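Local coordinates for protein type II restriction enzyme SfiI (PDB 2EZV) that cleaves double-stranded DNA at the interrupted sequence GGCCNNNNNGGCC, acting as a tetrameric type II restriction endonuclease, at residues V52-I57 with V99-S104; H162-E167 with S180-S185. All coordinates share one frame; numbering follows the deposited sequence.

Contact 1: V52-I57 with V99-S104; sequences VLAEDI and VDAKAS. With CA (calcium ion), chain F; nucleotides of chain A.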
loop_
_atom_site.group_PDB
_atom_site.type_symbol
_atom_site.label_atom_id
_atom_site.label_comp_id
_atom_site.label_asym_id
_atom_site.label_seq_id
_atom_site.Cartn_x
_atom_site.Cartn_y
_atom_site.Cartn_z
ATOM N N VAL D 52 5.489 -21.418 11.716
ATOM C CA VAL D 52 5.401 -20.636 10.490
ATOM C C VAL D 52 3.989 -20.122 10.241
ATOM O O VAL D 52 3.804 -19.065 9.630
ATOM C CB VAL D 52 5.881 -21.467 9.276
ATOM C CG1 VAL D 52 5.768 -20.651 8.007
ATOM C CG2 VAL D 52 7.332 -21.902 9.490
ATOM N N LEU D 53 2.994 -20.862 10.710
ATOM C CA LEU D 53 1.619 -20.422 10.548
ATOM C C LEU D 53 1.383 -19.233 11.480
ATOM O O LEU D 53 0.751 -18.251 11.101
ATOM C CB LEU D 53 0.647 -21.556 10.873
ATOM C CG LEU D 53 0.735 -22.743 9.910
ATOM C CD1 LEU D 53 -0.242 -23.839 10.328
ATOM C CD2 LEU D 53 0.434 -22.262 8.496
ATOM N N ALA D 54 1.920 -19.317 12.691
ATOM C CA ALA D 54 1.767 -18.242 13.655
ATOM C C ALA D 54 2.365 -16.940 13.113
ATOM O O ALA D 54 1.761 -15.878 13.226
ATOM C CB ALA D 54 2.437 -18.621 14.977
ATOM N N GLU D 55 3.547 -17.028 12.516
ATOM C CA GLU D 55 4.215 -15.850 11.979
ATOM C C GLU D 55 3.451 -15.249 10.813
ATOM O O GLU D 55 3.234 -14.045 10.772
ATOM C CB GLU D 55 5.637 -16.211 11.561
ATOM C CG GLU D 55 6.462 -16.683 12.734
ATOM C CD GLU D 55 7.741 -17.375 12.325
ATOM O OE1 GLU D 55 7.714 -18.182 11.378
ATOM O OE2 GLU D 55 8.773 -17.126 12.967
ATOM N N ASP D 56 3.031 -16.089 9.875
ATOM C CA ASP D 56 2.290 -15.611 8.721
ATOM C C ASP D 56 0.957 -14.968 9.102
ATOM O O ASP D 56 0.623 -13.904 8.584
ATOM C CB ASP D 56 2.067 -16.754 7.722
ATOM C CG ASP D 56 3.341 -17.138 6.979
ATOM O OD1 ASP D 56 4.364 -16.427 7.138
ATOM O OD2 ASP D 56 3.322 -18.142 6.231
ATOM N N ILE D 57 0.206 -15.613 9.999
ATOM C CA ILE D 57 -1.079 -15.095 10.456
ATOM C C ILE D 57 -0.857 -13.686 11.003
ATOM O O ILE D 57 -1.532 -12.728 10.606
ATOM C CB ILE D 57 -1.667 -15.931 11.613
ATOM C CG1 ILE D 57 -1.829 -17.398 11.213
ATOM C CG2 ILE D 57 -3.005 -15.353 12.023
ATOM C CD1 ILE D 57 -2.995 -17.679 10.313
ATOM N N VAL D 99 7.211 -7.206 16.881
ATOM C CA VAL D 99 6.272 -8.164 17.425
ATOM C C VAL D 99 6.743 -9.557 17.073
ATOM O O VAL D 99 7.279 -9.809 15.993
ATOM C CB VAL D 99 4.796 -7.910 16.959
ATOM C CG1 VAL D 99 4.723 -6.685 16.088
ATOM C CG2 VAL D 99 4.233 -9.129 16.279
ATOM N N ASP D 100 6.559 -10.463 18.016
ATOM C CA ASP D 100 7.003 -11.818 17.823
ATOM C C ASP D 100 5.861 -12.788 17.987
ATOM O O ASP D 100 5.097 -12.694 18.947
ATOM C CB ASP D 100 8.108 -12.123 18.819
ATOM C CG ASP D 100 8.987 -13.249 18.364
ATOM O OD1 ASP D 100 8.836 -14.372 18.903
ATOM O OD2 ASP D 100 9.816 -13.002 17.449
ATOM N N ALA D 101 5.751 -13.718 17.045
ATOM C CA ALA D 101 4.696 -14.721 17.068
ATOM C C ALA D 101 5.176 -16.019 17.729
ATOM O O ALA D 101 6.307 -16.461 17.509
ATOM C CB ALA D 101 4.215 -14.995 15.643
ATOM N N LYS D 102 4.307 -16.615 18.541
ATOM C CA LYS D 102 4.606 -17.858 19.252
ATOM C C LYS D 102 3.423 -18.798 19.097
ATOM O O LYS D 102 2.276 -18.358 19.007
ATOM C CB LYS D 102 4.797 -17.616 20.758
ATOM C CG LYS D 102 5.840 -16.595 21.157
ATOM C CD LYS D 102 7.246 -17.071 20.857
ATOM C CE LYS D 102 8.271 -16.098 21.430
ATOM N NZ LYS D 102 9.676 -16.521 21.151
ATOM N N ALA D 103 3.710 -20.091 19.069
ATOM C CA ALA D 103 2.669 -21.099 18.971
ATOM C C ALA D 103 2.909 -21.983 20.176
ATOM O O ALA D 103 4.035 -22.403 20.421
ATOM C CB ALA D 103 2.819 -21.890 17.700
ATOM N N SER D 104 1.864 -22.258 20.942
ATOM C CA SER D 104 2.027 -23.076 22.127
ATOM C C SER D 104 0.759 -23.795 22.510
ATOM O O SER D 104 -0.342 -23.371 22.159
ATOM C CB SER D 104 2.495 -22.210 23.304
ATOM O OG SER D 104 2.400 -22.911 24.535
HETATM CA CA CA F . 9.020 -16.102 17.019
ATOM P P DG A 14 7.298 -21.391 18.791
ATOM O OP1 DG A 14 6.214 -20.974 17.862
ATOM O OP2 DG A 14 7.893 -20.401 19.726
ATOM O "O5'" DG A 14 6.745 -22.594 19.664
ATOM C "C5'" DG A 14 7.650 -23.377 20.413
ATOM C "C4'" DG A 14 7.253 -24.830 20.369
ATOM O "O4'" DG A 14 8.456 -25.602 20.536
ATOM C "C3'" DG A 14 6.330 -25.246 21.509
ATOM O "O3'" DG A 14 5.604 -26.413 21.125
ATOM C "C2'" DG A 14 7.317 -25.578 22.608
ATOM C "C1'" DG A 14 8.480 -26.176 21.827
ATOM N N9 DG A 14 9.793 -25.912 22.399
ATOM C C8 DG A 14 10.417 -24.697 22.561
ATOM N N7 DG A 14 11.587 -24.798 23.129
ATOM C C5 DG A 14 11.744 -26.161 23.347
ATOM C C6 DG A 14 12.807 -26.882 23.938
ATOM O O6 DG A 14 13.865 -26.447 24.407
ATOM N N1 DG A 14 12.549 -28.251 23.954
ATOM C C2 DG A 14 11.409 -28.848 23.465
ATOM N N2 DG A 14 11.334 -30.182 23.565
ATOM N N3 DG A 14 10.414 -28.186 22.916
ATOM C C4 DG A 14 10.645 -26.857 22.892
ATOM P P DG A 15 4.258 -26.819 21.902
ATOM O OP1 DG A 15 3.142 -26.621 20.941
ATOM O OP2 DG A 15 4.221 -26.139 23.220
ATOM O "O5'" DG A 15 4.424 -28.388 22.139
ATOM C "C5'" DG A 15 4.736 -29.259 21.050
ATOM C "C4'" DG A 15 5.188 -30.615 21.548
ATOM O "O4'" DG A 15 6.451 -30.485 22.253
ATOM C "C3'" DG A 15 4.226 -31.225 22.566
ATOM O "O3'" DG A 15 4.296 -32.660 22.510
ATOM C "C2'" DG A 15 4.757 -30.686 23.883
ATOM C "C1'" DG A 15 6.259 -30.705 23.649
ATOM N N9 DG A 15 7.021 -29.699 24.385
ATOM C C8 DG A 15 6.775 -28.351 24.424
ATOM N N7 DG A 15 7.629 -27.694 25.160
ATOM C C5 DG A 15 8.491 -28.668 25.641
ATOM C C6 DG A 15 9.623 -28.554 26.499
ATOM O O6 DG A 15 10.104 -27.538 27.013
ATOM N N1 DG A 15 10.209 -29.790 26.739
ATOM C C2 DG A 15 9.771 -30.984 26.225
ATOM N N2 DG A 15 10.484 -32.064 26.581
ATOM N N3 DG A 15 8.717 -31.107 25.425
ATOM C C4 DG A 15 8.130 -29.915 25.177
#

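Contact 2: H162-E167 with S180-S185; sequences HFYYRE and SIYVLS. With nucleotides of chain A.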
loop_
_atom_site.group_PDB
_atom_site.type_symbol
_atom_site.label_atom_id
_atom_site.label_comp_id
_atom_site.label_asym_id
_atom_site.label_seq_id
_atom_site.Cartn_x
_atom_site.Cartn_y
_atom_site.Cartn_z
ATOM N N HIS D 162 0.679 -14.668 21.015
ATOM C CA HIS D 162 0.799 -16.059 21.446
ATOM C C HIS D 162 -0.403 -16.910 21.043
ATOM O O HIS D 162 -1.496 -16.792 21.609
ATOM C CB HIS D 162 0.992 -16.059 22.965
ATOM C CG HIS D 162 1.151 -17.413 23.572
ATOM N ND1 HIS D 162 0.109 -18.309 23.678
ATOM C CD2 HIS D 162 2.220 -18.005 24.154
ATOM C CE1 HIS D 162 0.529 -19.395 24.302
ATOM N NE2 HIS D 162 1.806 -19.235 24.602
ATOM N N PHE D 163 -0.195 -17.772 20.056
ATOM C CA PHE D 163 -1.259 -18.636 19.577
ATOM C C PHE D 163 -1.370 -19.907 20.421
ATOM O O PHE D 163 -0.572 -20.832 20.284
ATOM C CB PHE D 163 -1.018 -18.987 18.102
ATOM C CG PHE D 163 -0.998 -17.789 17.190
ATOM C CD1 PHE D 163 0.055 -16.876 17.239
ATOM C CD2 PHE D 163 -2.043 -17.556 16.304
ATOM C CE1 PHE D 163 0.061 -15.751 16.421
ATOM C CE2 PHE D 163 -2.042 -16.431 15.483
ATOM C CZ PHE D 163 -0.989 -15.527 15.542
ATOM N N TYR D 164 -2.362 -19.920 21.306
ATOM C CA TYR D 164 -2.632 -21.049 22.187
ATOM C C TYR D 164 -3.502 -22.049 21.431
ATOM O O TYR D 164 -4.651 -21.752 21.088
ATOM C CB TYR D 164 -3.364 -20.553 23.432
ATOM C CG TYR D 164 -3.934 -21.645 24.295
ATOM C CD1 TYR D 164 -5.292 -21.672 24.601
ATOM C CD2 TYR D 164 -3.117 -22.655 24.810
ATOM C CE1 TYR D 164 -5.828 -22.675 25.398
ATOM C CE2 TYR D 164 -3.640 -23.664 25.608
ATOM C CZ TYR D 164 -4.998 -23.668 25.900
ATOM O OH TYR D 164 -5.531 -24.658 26.698
ATOM N N TYR D 165 -2.965 -23.236 21.175
ATOM C CA TYR D 165 -3.724 -24.233 20.423
ATOM C C TYR D 165 -3.568 -25.649 20.972
ATOM O O TYR D 165 -2.847 -25.888 21.943
ATOM C CB TYR D 165 -3.261 -24.229 18.961
ATOM C CG TYR D 165 -1.953 -24.960 18.784
ATOM C CD1 TYR D 165 -1.931 -26.280 18.341
ATOM C CD2 TYR D 165 -0.744 -24.371 19.167
ATOM C CE1 TYR D 165 -0.742 -27.001 18.294
ATOM C CE2 TYR D 165 0.453 -25.083 19.121
ATOM C CZ TYR D 165 0.444 -26.398 18.688
ATOM O OH TYR D 165 1.612 -27.124 18.664
ATOM N N ARG D 166 -4.242 -26.582 20.313
ATOM C CA ARG D 166 -4.183 -27.994 20.658
ATOM C C ARG D 166 -3.960 -28.793 19.374
ATOM O O ARG D 166 -4.537 -28.480 18.338
ATOM C CB ARG D 166 -5.494 -28.444 21.300
ATOM C CG ARG D 166 -5.532 -29.925 21.616
ATOM C CD ARG D 166 -6.920 -30.331 22.097
ATOM N NE ARG D 166 -7.021 -31.755 22.419
ATOM C CZ ARG D 166 -6.464 -32.328 23.480
ATOM N NH1 ARG D 166 -5.753 -31.606 24.342
ATOM N NH2 ARG D 166 -6.632 -33.630 23.688
ATOM N N GLU D 167 -3.125 -29.821 19.442
ATOM C CA GLU D 167 -2.868 -30.658 18.287
ATOM C C GLU D 167 -3.997 -31.681 18.150
ATOM O O GLU D 167 -4.293 -32.411 19.079
ATOM C CB GLU D 167 -1.510 -31.357 18.444
ATOM N N SER D 180 -7.111 -19.848 21.402
ATOM C CA SER D 180 -7.053 -18.443 21.780
ATOM C C SER D 180 -5.794 -17.770 21.242
ATOM O O SER D 180 -4.789 -18.434 20.973
ATOM C CB SER D 180 -7.047 -18.304 23.307
ATOM O OG SER D 180 -8.198 -18.872 23.896
ATOM N N ILE D 181 -5.861 -16.449 21.091
ATOM C CA ILE D 181 -4.723 -15.655 20.633
ATOM C C ILE D 181 -4.463 -14.610 21.722
ATOM O O ILE D 181 -5.282 -13.716 21.951
ATOM C CB ILE D 181 -5.012 -14.912 19.300
ATOM C CG1 ILE D 181 -5.466 -15.897 18.220
ATOM C CG2 ILE D 181 -3.762 -14.202 18.832
ATOM C CD1 ILE D 181 -5.709 -15.251 16.865
ATOM N N TYR D 182 -3.342 -14.744 22.419
ATOM C CA TYR D 182 -3.004 -13.794 23.462
ATOM C C TYR D 182 -2.044 -12.777 22.880
ATOM O O TYR D 182 -1.184 -13.119 22.067
ATOM C CB TYR D 182 -2.329 -14.486 24.648
ATOM C CG TYR D 182 -3.216 -15.427 25.436
ATOM C CD1 TYR D 182 -3.518 -16.697 24.953
ATOM C CD2 TYR D 182 -3.724 -15.056 26.683
ATOM C CE1 TYR D 182 -4.304 -17.585 25.695
ATOM C CE2 TYR D 182 -4.508 -15.933 27.432
ATOM C CZ TYR D 182 -4.793 -17.199 26.932
ATOM O OH TYR D 182 -5.556 -18.083 27.663
ATOM N N VAL D 183 -2.195 -11.522 23.283
ATOM C CA VAL D 183 -1.305 -10.485 22.796
ATOM C C VAL D 183 -0.668 -9.827 24.009
ATOM O O VAL D 183 -1.371 -9.398 24.925
ATOM C CB VAL D 183 -2.063 -9.435 21.971
ATOM C CG1 VAL D 183 -1.078 -8.647 21.128
ATOM C CG2 VAL D 183 -3.110 -10.116 21.080
ATOM N N LEU D 184 0.661 -9.765 24.022
ATOM C CA LEU D 184 1.379 -9.165 25.144
ATOM C C LEU D 184 2.205 -7.936 24.769
ATOM O O LEU D 184 2.831 -7.883 23.709
ATOM C CB LEU D 184 2.309 -10.189 25.797
ATOM C CG LEU D 184 1.740 -11.425 26.496
ATOM C CD1 LEU D 184 1.062 -12.361 25.515
ATOM C CD2 LEU D 184 2.876 -12.138 27.175
ATOM N N SER D 185 2.197 -6.955 25.664
ATOM C CA SER D 185 2.944 -5.722 25.492
ATOM C C SER D 185 3.988 -5.697 26.600
ATOM O O SER D 185 3.652 -5.567 27.783
ATOM C CB SER D 185 2.002 -4.513 25.617
ATOM O OG SER D 185 2.711 -3.282 25.545
ATOM P P DG A 15 4.258 -26.819 21.902
ATOM O OP1 DG A 15 3.142 -26.621 20.941
ATOM O OP2 DG A 15 4.221 -26.139 23.220
ATOM O "O5'" DG A 15 4.424 -28.388 22.139
ATOM C "C5'" DG A 15 4.736 -29.259 21.050
ATOM C "C4'" DG A 15 5.188 -30.615 21.548
ATOM O "O4'" DG A 15 6.451 -30.485 22.253
ATOM C "C3'" DG A 15 4.226 -31.225 22.566
ATOM O "O3'" DG A 15 4.296 -32.660 22.510
ATOM C "C2'" DG A 15 4.757 -30.686 23.883
ATOM C "C1'" DG A 15 6.259 -30.705 23.649
ATOM N N9 DG A 15 7.021 -29.699 24.385
ATOM C C8 DG A 15 6.775 -28.351 24.424
ATOM N N7 DG A 15 7.629 -27.694 25.160
ATOM C C5 DG A 15 8.491 -28.668 25.641
ATOM C C6 DG A 15 9.623 -28.554 26.499
ATOM O O6 DG A 15 10.104 -27.538 27.013
ATOM N N1 DG A 15 10.209 -29.790 26.739
ATOM C C2 DG A 15 9.771 -30.984 26.225
ATOM N N2 DG A 15 10.484 -32.064 26.581
ATOM N N3 DG A 15 8.717 -31.107 25.425
ATOM C C4 DG A 15 8.130 -29.915 25.177
#

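Contact 1: V52-I57 with V99-S104
Ala101 presses its methyl group into the backbone of helix 49-62 at Ala54 and Glu55: its CB lies 3.6 Å from Ala54 O and 3.8 Å from Glu55 CA. Ala54 CB completes the tight part, 4.1 Å from Ala101 CB and a little farther from Ala103 CB. With small alanine methyls at the interface, the axes of 52-57 and 99-104 approach to 7.0 Å, at 141° between their N-to-C directions, and no hydrogen bond joins the two segments. Glu55, itself partly exposed, marks the change to the looser polar side, which the metal ion and DNA border. Its CG, anti to the carbonyl carbon (chi1 -62°), packs on Ala101 CB, while the extended chain beyond carries the carboxylate toward the calcium ion; OE2 stops 4.2 Å from the metal, beyond direct coordination. Here the strand supplies the ligands, Asp100 OD1 at 2.6 Å and Ala101 O, joined by Asp79. Lys102 points away from the helix, its NZ bridged to Asp100 OD1 and hydrogen-bonded to Gln116. Ala103 N donates to OP1 of DG14 of chain A (2.9 Å). Asp100-Ala101-Lys102 fits the (D/E)XK half of the PD-(D/E)XK signature, consistent with the clan. In the fold, strand 93-104 runs between strands 80-86 and 151-167, and helix 49-62 packs on this sheet, adding Thr58 against Ala101 and Val50 against Ala103. Ile57 faces helix 10-41, while Asp56 makes a salt bridge to Lys81 of the second subunit.

Contact 2: H162-E167 with S180-S185
His162 and Tyr182 project side by side from the same face of the hairpin, their CB atoms 4.0 Å apart. Their ring planes are turned at 88°, with centroids 6.0 Å apart, and the two rings do not stack. The Tyr182 ring turns its edge to the backbone, with His162 O in its plane, and CE1 meets Tyr164 CB at 3.8 Å. Tyr164, its CG anti to the backbone N (chi1 169°), brings CD1 beside Ser180 CB, which sits at the ring's edge. Phe163 and Ile181 lie alongside each other on the other face: Ile181 CG2 stands over the Phe163 ring, while its CD1 is 4.1 Å from Phe163 CE2. Backbone bonds fix this antiparallel register, among them His162 N to Tyr182 O at 2.6 Å, with an N-H...O angle of 174°. Farther along, Tyr165 OH makes a weak bond of 2.8 Å to OP1 of DG15 of chain A. A phenylalanine here would probably leave that phosphate oxygen without this tether. The side-chain chemistry thus divides by face: Phe163 and Ile181 are purely apolar, whereas the His162 and Tyr182 face mixes rings with polar atoms. There His162 ND1 is buried with no partner in the model, which would probably carry some energetic cost.

How the contacts relate
Contact 1 sets helix 49-62 on strand 93-104, and contact 2 pairs the next strand, 151-167, with 176-186 in the same sheet; their centres are about 9 Å apart. The two neighbouring strands, 93-104 and 151-167, are joined by probable hydrogen bonds from Phe163 N to Lys102 O (2.7 Å) and from Tyr165 N to Ser104 O (2.8 Å). The Phe163 ring also reaches the helix of contact 1, its CZ lying 3.6 Å from Ala54 O. Of the two, only contact 1 supplies calcium ligands; the Phe163 side chain stays about 9 Å from the ion. Both contacts nevertheless meet the same DNA strand, at the consecutive phosphates of DG14 and DG15, so the sheet links metal site and DNA backbone.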